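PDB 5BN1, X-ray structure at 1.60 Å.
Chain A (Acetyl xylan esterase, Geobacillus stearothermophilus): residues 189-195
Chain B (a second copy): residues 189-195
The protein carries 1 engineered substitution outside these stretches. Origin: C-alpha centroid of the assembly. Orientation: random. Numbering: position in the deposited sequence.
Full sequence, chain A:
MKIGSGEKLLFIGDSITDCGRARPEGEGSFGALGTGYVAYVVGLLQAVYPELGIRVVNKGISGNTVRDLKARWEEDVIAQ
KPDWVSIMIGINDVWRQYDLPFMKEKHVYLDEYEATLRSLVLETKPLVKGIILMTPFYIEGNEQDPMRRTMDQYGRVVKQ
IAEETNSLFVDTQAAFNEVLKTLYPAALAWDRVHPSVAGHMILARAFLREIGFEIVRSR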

ATOM      1  N   ALA A 189      -8.826  20.149  21.316  1.00 12.08           N
ATOM      2  CA  ALA A 189      -7.918  20.250  20.210  1.00 12.62           C
ATOM      3  C   ALA A 189      -6.496  20.428  20.703  1.00 12.30           C
ATOM      4  O   ALA A 189      -6.104  21.445  21.294  1.00 12.47           O
ATOM      5  CB  ALA A 189      -8.258  21.435  19.264  1.00 14.27           C
ATOM      6  N   TRP A 190      -5.670  19.396  20.497  1.00 12.38           N
ATOM      7  CA  TRP A 190      -4.287  19.504  20.849  1.00 11.21           C
ATOM      8  C   TRP A 190      -3.617  20.765  20.242  1.00 12.46           C
ATOM      9  O   TRP A 190      -2.814  21.372  20.953  1.00 12.21           O
ATOM     10  CB  TRP A 190      -3.468  18.303  20.441  1.00 13.22           C
ATOM     11  CG  TRP A 190      -3.492  17.122  21.375  1.00 13.08           C
ATOM     12  CD1 TRP A 190      -4.241  16.939  22.477  1.00 14.54           C
ATOM     13  CD2 TRP A 190      -2.659  15.949  21.211  1.00 14.59           C
ATOM     14  NE1 TRP A 190      -3.905  15.689  23.045  1.00 14.77           N
ATOM     15  CE2 TRP A 190      -2.944  15.105  22.302  1.00 15.60           C
ATOM     16  CE3 TRP A 190      -1.697  15.583  20.298  1.00 15.13           C
ATOM     17  CZ2 TRP A 190      -2.288  13.877  22.456  1.00 17.28           C
ATOM     18  CZ3 TRP A 190      -1.050  14.279  20.439  1.00 18.07           C
ATOM     19  CH2 TRP A 190      -1.333  13.532  21.538  1.00 16.62           C
ATOM     20  N   ASP A 191      -3.940  21.082  18.996  1.00 12.07           N
ATOM     21  CA  ASP A 191      -3.230  22.219  18.370  1.00 12.17           C
ATOM     22  C   ASP A 191      -4.106  23.493  18.475  1.00 11.48           C
ATOM     23  O   ASP A 191      -3.677  24.491  17.886  1.00 12.15           O
ATOM     24  CB  ASP A 191      -2.932  21.871  16.904  1.00 11.10           C
ATOM     25  CG  ASP A 191      -4.100  21.682  16.040  1.00 14.17           C
ATOM     26  OD1 ASP A 191      -5.274  21.983  16.411  1.00 12.60           O
ATOM     27  OD2 ASP A 191      -3.903  21.172  14.875  1.00 15.54           O
ATOM     28  N   ARG A 192      -5.178  23.476  19.224  1.00 10.80           N
ATOM     29  CA  ARG A 192      -6.053  24.626  19.392  1.00 11.16           C
ATOM     30  C   ARG A 192      -6.789  25.024  18.172  1.00 11.58           C
ATOM     31  O   ARG A 192      -7.421  26.128  18.251  1.00 13.51           O
ATOM     32  CB  ARG A 192      -5.366  25.792  20.172  1.00 12.00           C
ATOM     33  CG  ARG A 192      -4.915  25.412  21.575  1.00 11.22           C
ATOM     34  CD  ARG A 192      -4.218  26.535  22.304  1.00 11.83           C
ATOM     35  NE  ARG A 192      -2.789  26.622  21.878  1.00 11.89           N
ATOM     36  CZ  ARG A 192      -1.980  27.653  22.153  1.00 12.49           C
ATOM     37  NH1 ARG A 192      -2.444  28.593  22.928  1.00 12.56           N
ATOM     38  NH2 ARG A 192      -0.735  27.708  21.748  1.00 13.38           N
ATOM     39  N   VAL A 193      -6.773  24.269  17.110  1.00 11.50           N
ATOM     40  CA  VAL A 193      -7.460  24.576  15.888  1.00 11.69           C
ATOM     41  C   VAL A 193      -8.371  23.458  15.445  1.00 12.96           C
ATOM     42  O   VAL A 193      -9.551  23.677  15.188  1.00 13.76           O
ATOM     43  CB  VAL A 193      -6.487  24.957  14.803  1.00 12.63           C
ATOM     44  CG1 VAL A 193      -7.173  25.063  13.451  1.00 14.78           C
ATOM     45  CG2 VAL A 193      -5.801  26.280  15.211  1.00 11.88           C
ATOM     46  N   HIS A 194      -7.831  22.229  15.271  1.00 13.40           N
ATOM     47  CA  HIS A 194      -8.510  21.116  14.690  1.00 13.61           C
ATOM     48  C   HIS A 194      -9.151  20.294  15.803  1.00 16.57           C
ATOM     49  O   HIS A 194      -8.419  19.598  16.536  1.00 15.12           O
ATOM     50  CB  HIS A 194      -7.533  20.233  13.954  1.00 13.96           C
ATOM     51  CG  HIS A 194      -6.906  20.935  12.785  1.00 14.87           C
ATOM     52  ND1 HIS A 194      -5.671  21.444  12.823  1.00 15.50           N
ATOM     53  CD2 HIS A 194      -7.428  21.250  11.567  1.00 17.74           C
ATOM     54  CE1 HIS A 194      -5.362  21.954  11.641  1.00 19.56           C
ATOM     55  NE2 HIS A 194      -6.436  21.920  10.896  1.00 18.29           N
ATOM     56  N   PRO A 195     -10.446  20.367  15.964  1.00 14.79           N
ATOM     57  CA  PRO A 195     -11.061  19.767  17.112  1.00 15.04           C
ATOM     58  C   PRO A 195     -11.589  18.329  16.925  1.00 13.81           C
ATOM     59  O   PRO A 195     -11.650  17.836  15.814  1.00 15.65           O
ATOM     60  CB  PRO A 195     -12.202  20.702  17.475  1.00 16.56           C
ATOM     61  CG  PRO A 195     -12.638  21.103  16.210  1.00 18.62           C
ATOM     62  CD  PRO A 195     -11.447  21.173  15.233  1.00 15.70           C
TER
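Chain B (189-195) AWDRVHP

Symmetric contacts between copies of one protein often use the same short loop twice, so that each interaction is returned by its mate. In this acetyl xylan esterase, residues 189-195 of chain B meet the same residues of chain A in this way. Neither stretch forms a regular helix or strand, and the CA atoms nearest each other across the two stretches are those of Asp B191 and Asp A191, 4.3 Å apart.

Chain B opens with a type I turn from Ala B189 to Arg B192, closed by a hydrogen bond from Arg B192 N to Ala B189 O (3.1 Å). Ala B189 itself stays out of reach of chain A. Trp B190, with chi1 in the m well, places its CZ3 4.0 Å from CE1 of His A194; the two rings meet obliquely, their planes 33° apart. The carbonyl O of Trp B190 lies 3.3 Å from CA of Asp A191 in a CA-H...O contact, which Asp B191 CA reciprocates with Trp A190 O at 3.3 Å.

The carboxylate of Asp B191 works mainly within its own loop. OD1 of Asp B191 accepts hydrogen bonds from the backbone N of Val B193 and of His B194, each 2.8 Å long, while OD2 of Asp B191 takes ND1 of His B194 at 2.7 Å and lies 3.7 Å from CE3 of Trp A190.

Arg B192, at a positive phi of 67°, stacks its guanidinium flat on that of Arg A192, centres 3.5 Å apart and planes at 16°. Like charges thus sit close together, NE of Arg B192 being 3.4 Å from NE of Arg A192, with no hydrogen bond between these two donors. Water 1 instead accepts from NE of Arg B192 and NE of Arg A192, its O 3.0 Å from each. Val B193 makes no contact, His B194 CE1 rests 4.0 Å from Trp A190 CZ3, and Pro B195 leaves the interface.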

ATOM      1  N   ALA B 189       5.868  24.009  18.077  1.00 12.39           N
ATOM      2  CA  ALA B 189       5.044  22.816  18.215  1.00 11.98           C
ATOM      3  C   ALA B 189       3.561  23.281  18.208  1.00 11.98           C
ATOM      4  O   ALA B 189       3.090  23.962  19.142  1.00 12.34           O
ATOM      5  CB  ALA B 189       5.335  22.191  19.568  1.00 13.88           C
ATOM      6  N   TRP B 190       2.868  22.851  17.184  1.00 12.39           N
ATOM      7  CA  TRP B 190       1.404  23.067  17.158  1.00 11.85           C
ATOM      8  C   TRP B 190       0.710  22.660  18.467  1.00 12.73           C
ATOM      9  O   TRP B 190      -0.204  23.364  18.960  1.00 12.50           O
ATOM     10  CB  TRP B 190       0.718  22.430  16.003  1.00 11.26           C
ATOM     11  CG  TRP B 190       0.798  23.186  14.670  1.00 11.98           C
ATOM     12  CD1 TRP B 190       1.498  24.323  14.377  1.00 12.50           C
ATOM     13  CD2 TRP B 190       0.126  22.776  13.488  1.00 13.25           C
ATOM     14  NE1 TRP B 190       1.224  24.653  13.065  1.00 13.51           N
ATOM     15  CE2 TRP B 190       0.345  23.763  12.526  1.00 14.66           C
ATOM     16  CE3 TRP B 190      -0.789  21.735  13.204  1.00 14.79           C
ATOM     17  CZ2 TRP B 190      -0.258  23.658  11.259  1.00 14.37           C
ATOM     18  CZ3 TRP B 190      -1.358  21.658  11.949  1.00 16.47           C
ATOM     19  CH2 TRP B 190      -1.021  22.592  10.997  1.00 16.74           C
ATOM     20  N   ASP B 191       1.069  21.460  18.961  1.00 11.63           N
ATOM     21  CA  ASP B 191       0.407  20.928  20.157  1.00 11.64           C
ATOM     22  C   ASP B 191       1.097  21.237  21.438  1.00 11.75           C
ATOM     23  O   ASP B 191       0.658  20.795  22.494  1.00 11.84           O
ATOM     24  CB  ASP B 191       0.209  19.423  20.002  1.00 12.08           C
ATOM     25  CG  ASP B 191       1.450  18.640  20.054  1.00 13.67           C
ATOM     26  OD1 ASP B 191       2.529  19.122  20.368  1.00 13.42           O
ATOM     27  OD2 ASP B 191       1.390  17.428  19.641  1.00 14.72           O
ATOM     28  N   ARG B 192       2.147  22.072  21.420  1.00 11.21           N
ATOM     29  CA  ARG B 192       2.925  22.559  22.549  1.00 10.69           C
ATOM     30  C   ARG B 192       3.727  21.450  23.227  1.00 11.62           C
ATOM     31  O   ARG B 192       4.303  21.668  24.292  1.00 12.00           O
ATOM     32  CB  ARG B 192       2.037  23.345  23.538  1.00 12.24           C
ATOM     33  CG  ARG B 192       1.581  24.636  22.937  1.00 12.05           C
ATOM     34  CD  ARG B 192       0.717  25.437  23.880  1.00 13.00           C
ATOM     35  NE  ARG B 192      -0.655  24.972  23.964  1.00 11.95           N
ATOM     36  CZ  ARG B 192      -1.561  25.369  24.827  1.00 12.50           C
ATOM     37  NH1 ARG B 192      -1.187  26.314  25.694  1.00 12.68           N
ATOM     38  NH2 ARG B 192      -2.773  24.842  24.884  1.00 12.88           N
ATOM     39  N   VAL B 193       3.814  20.297  22.550  1.00 11.90           N
ATOM     40  CA  VAL B 193       4.593  19.153  23.100  1.00 11.85           C
ATOM     41  C   VAL B 193       5.604  18.605  22.157  1.00 12.36           C
ATOM     42  O   VAL B 193       6.769  18.496  22.498  1.00 14.25           O
ATOM     43  CB  VAL B 193       3.591  18.081  23.589  1.00 13.32           C
ATOM     44  CG1 VAL B 193       4.346  16.744  23.827  1.00 15.00           C
ATOM     45  CG2 VAL B 193       2.817  18.525  24.845  1.00 13.39           C
ATOM     46  N   HIS B 194       5.150  18.199  20.938  1.00 12.42           N
ATOM     47  CA  HIS B 194       6.008  17.550  19.921  1.00 13.88           C
ATOM     48  C   HIS B 194       6.597  18.626  18.991  1.00 14.82           C
ATOM     49  O   HIS B 194       5.882  19.166  18.148  1.00 15.03           O
ATOM     50  CB  HIS B 194       5.168  16.601  19.113  1.00 14.64           C
ATOM     51  CG  HIS B 194       4.509  15.512  19.945  1.00 14.48           C
ATOM     52  ND1 HIS B 194       3.199  15.559  20.340  1.00 17.09           N
ATOM     53  CD2 HIS B 194       5.038  14.358  20.468  1.00 18.22           C
ATOM     54  CE1 HIS B 194       2.899  14.437  20.995  1.00 21.91           C
ATOM     55  NE2 HIS B 194       3.991  13.735  21.132  1.00 19.07           N
ATOM     56  N   PRO B 195       7.862  18.931  19.157  1.00 13.88           N
ATOM     57  CA  PRO B 195       8.438  20.017  18.393  1.00 15.60           C
ATOM     58  C   PRO B 195       9.069  19.638  17.073  1.00 14.38           C
ATOM     59  O   PRO B 195       9.235  18.477  16.716  1.00 14.74           O
ATOM     60  CB  PRO B 195       9.443  20.552  19.323  1.00 17.30           C
ATOM     61  CG  PRO B 195      10.006  19.383  19.952  1.00 16.86           C
ATOM     62  CD  PRO B 195       8.851  18.402  20.106  1.00 15.06           C
TER
HETATM   63  O   HOH W   1      -1.602  23.926  21.303  1.00 11.31           O
HETATM   64  O   HOH W   2      -3.809  22.449  23.575  1.00 14.35           O
HETATM   65  O   HOH W   3       0.588  26.181  19.685  1.00 13.67           O